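Local coordinates for protein 3-hexulose-6-phosphate isomerase (Methanocaldococcus jannaschii, PDB 1JEO) that catalyses the interconversion of D-arabino-hex-3-ulose 6-phosphate and fructose 6-phosphate, an isomerisation on the route to ribose 5-phosphate, at residues A[17-20]-A[25-28]. Numbering follows the deposited sequence.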
ATOM      1  N   LEU A  17       5.422 -13.253   3.317  1.00 19.49           N
ATOM      2  CA  LEU A  17       5.677 -12.425   2.134  1.00 18.29           C
ATOM      3  C   LEU A  17       6.450 -13.144   1.016  1.00 17.75           C
ATOM      4  O   LEU A  17       6.535 -12.638  -0.110  1.00 17.49           O
ATOM      5  CB  LEU A  17       6.384 -11.122   2.531  1.00 19.78           C
ATOM      6  CG  LEU A  17       5.606 -10.192   3.472  1.00 19.47           C
ATOM      7  CD1 LEU A  17       6.475  -9.029   3.897  1.00 19.50           C
ATOM      8  CD2 LEU A  17       4.337  -9.687   2.803  1.00 19.25           C
ATOM      9  N   LYS A  18       6.947 -14.346   1.324  1.00 19.89           N
ATOM     10  CA  LYS A  18       7.691 -15.185   0.375  1.00 19.25           C
ATOM     11  C   LYS A  18       6.798 -15.642  -0.786  1.00 18.64           C
ATOM     12  O   LYS A  18       7.284 -15.830  -1.902  1.00 18.61           O
ATOM     13  CB  LYS A  18       8.301 -16.400   1.098  1.00 51.03           C
ATOM     14  CG  LYS A  18       9.372 -17.150   0.310  1.00 51.02           C
ATOM     15  CD  LYS A  18       9.954 -18.320   1.093  1.00 51.21           C
ATOM     16  CE  LYS A  18      10.974 -19.087   0.250  1.00 51.03           C
ATOM     17  NZ  LYS A  18      11.598 -20.226   0.988  1.00 50.85           N
ATOM     18  N   LYS A  19       5.488 -15.729  -0.527  1.00 20.91           N
ATOM     19  CA  LYS A  19       4.477 -16.139  -1.518  1.00 20.39           C
ATOM     20  C   LYS A  19       4.478 -15.252  -2.764  1.00 19.95           C
ATOM     21  O   LYS A  19       4.208 -15.726  -3.867  1.00 19.74           O
ATOM     22  CB  LYS A  19       3.067 -16.083  -0.920  1.00 47.27           C
ATOM     23  CG  LYS A  19       2.785 -17.003   0.257  1.00 47.61           C
ATOM     24  CD  LYS A  19       1.320 -16.893   0.725  1.00 47.86           C
ATOM     25  CE  LYS A  19       0.930 -15.469   1.148  1.00 48.11           C
ATOM     26  NZ  LYS A  19      -0.424 -15.385   1.753  1.00 48.38           N
ATOM     27  N   PHE A  20       4.791 -13.968  -2.574  1.00 22.13           N
ATOM     28  CA  PHE A  20       4.830 -12.985  -3.662  1.00 21.91           C
ATOM     29  C   PHE A  20       5.968 -13.183  -4.667  1.00 22.02           C
ATOM     30  O   PHE A  20       5.989 -12.544  -5.726  1.00 22.09           O
ATOM     31  CB  PHE A  20       4.860 -11.562  -3.092  1.00 23.24           C
ATOM     32  CG  PHE A  20       3.589 -11.165  -2.393  1.00 22.54           C
ATOM     33  CD1 PHE A  20       3.500 -11.216  -0.990  1.00 22.18           C
ATOM     34  CD2 PHE A  20       2.462 -10.754  -3.134  1.00 22.26           C
ATOM     35  CE1 PHE A  20       2.297 -10.865  -0.319  1.00 22.02           C
ATOM     36  CE2 PHE A  20       1.251 -10.397  -2.486  1.00 22.13           C
ATOM     37  CZ  PHE A  20       1.170 -10.455  -1.068  1.00 22.05           C
ATOM     38  N   GLU A  25      -0.101 -17.170  -8.147  1.00 27.69           N
ATOM     39  CA  GLU A  25      -1.309 -16.387  -7.855  1.00 27.80           C
ATOM     40  C   GLU A  25      -1.019 -15.115  -7.057  1.00 27.48           C
ATOM     41  O   GLU A  25      -1.692 -14.096  -7.232  1.00 27.39           O
ATOM     42  CB  GLU A  25      -2.366 -17.246  -7.143  1.00 65.34           C
ATOM     43  CG  GLU A  25      -1.814 -18.190  -6.074  1.00 66.34           C
ATOM     44  CD  GLU A  25      -2.872 -18.787  -5.156  1.00 67.17           C
ATOM     45  OE1 GLU A  25      -4.083 -18.541  -5.355  1.00 67.87           O
ATOM     46  OE2 GLU A  25      -2.482 -19.522  -4.223  1.00 67.69           O
ATOM     47  N   TRP A  26       0.021 -15.173  -6.228  1.00 23.37           N
ATOM     48  CA  TRP A  26       0.425 -14.037  -5.407  1.00 22.96           C
ATOM     49  C   TRP A  26       1.396 -13.126  -6.142  1.00 22.50           C
ATOM     50  O   TRP A  26       1.362 -11.913  -5.955  1.00 22.41           O
ATOM     51  CB  TRP A  26       1.003 -14.509  -4.074  1.00 24.37           C
ATOM     52  CG  TRP A  26      -0.013 -15.178  -3.203  1.00 25.14           C
ATOM     53  CD1 TRP A  26      -0.275 -16.516  -3.134  1.00 25.22           C
ATOM     54  CD2 TRP A  26      -0.932 -14.542  -2.307  1.00 25.45           C
ATOM     55  NE1 TRP A  26      -1.307 -16.759  -2.261  1.00 25.35           N
ATOM     56  CE2 TRP A  26      -1.734 -15.568  -1.735  1.00 25.57           C
ATOM     57  CE3 TRP A  26      -1.166 -13.201  -1.931  1.00 25.69           C
ATOM     58  CZ2 TRP A  26      -2.762 -15.297  -0.797  1.00 25.99           C
ATOM     59  CZ3 TRP A  26      -2.192 -12.924  -0.994  1.00 25.80           C
ATOM     60  CH2 TRP A  26      -2.977 -13.978  -0.440  1.00 25.89           C
ATOM     61  N   LYS A  27       2.204 -13.714  -7.030  1.00 23.98           N
ATOM     62  CA  LYS A  27       3.178 -12.989  -7.856  1.00 23.44           C
ATOM     63  C   LYS A  27       2.403 -12.089  -8.824  1.00 23.10           C
ATOM     64  O   LYS A  27       2.836 -10.976  -9.131  1.00 23.28           O
ATOM     65  CB  LYS A  27       4.033 -13.975  -8.660  1.00 56.62           C
ATOM     66  CG  LYS A  27       5.335 -13.400  -9.233  1.00 56.61           C
ATOM     67  CD  LYS A  27       5.823 -14.162 -10.478  1.00 57.02           C
ATOM     68  CE  LYS A  27       6.140 -15.639 -10.216  1.00 57.11           C
ATOM     69  NZ  LYS A  27       7.243 -15.824  -9.238  1.00 57.68           N
ATOM     70  N   ASN A  28       1.235 -12.577  -9.253  1.00 23.96           N
ATOM     71  CA  ASN A  28       0.345 -11.866 -10.166  1.00 23.60           C
ATOM     72  C   ASN A  28      -0.213 -10.605  -9.500  1.00 22.89           C
ATOM     73  O   ASN A  28      -0.347  -9.578 -10.157  1.00 22.50           O
ATOM     74  CB  ASN A  28      -0.798 -12.781 -10.632  1.00 44.91           C
ATOM     75  CG  ASN A  28      -1.781 -12.074 -11.556  1.00 45.17           C
ATOM     76  OD1 ASN A  28      -2.922 -11.809 -11.175  1.00 31.06           O
ATOM     77  ND2 ASN A  28      -1.324 -11.717 -12.751  1.00 31.06           N
TER
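F20 and K27 bring the two backbones within 4.5 Å, measured between their CA atoms, where the short helix 19-22 gives way to helix 24-39 of this SIS-family protein. No hydrogen bond joins the two segments; across the helix-to-helix junction, a cation-pi pair and an aromatic pair share one indole, a compact case of a tryptophan serving two unlike partners. The side chain of K19 extends along that of W26, the two heading the same way. The lysine chain bends at its third torsion (chi3 -59°), which lays CE and NZ over one face of the six-membered ring: NZ stands 3.7 Å from the ring centroid and CE 4.0 Å, so a CH-pi contact backs up the cation-pi one. F20 meets the same indole differently. An edge of W26 is directed at the phenyl face in an offset edge-to-face pair with planes at 81°, and CE3 of W26 lies 3.7 Å from CZ of F20. With an alanine in place of W26, the ammonium of K19 would probably lose its aromatic partner and a gap would open beside the F20 ring. Beyond the turn, F20 also meets the ring of F153 on helix 144-164, while W26 touches P131. At the backbone, the carbonyl O of F20 receives a CA-H...O contact from CA of K27, 3.6 Å away.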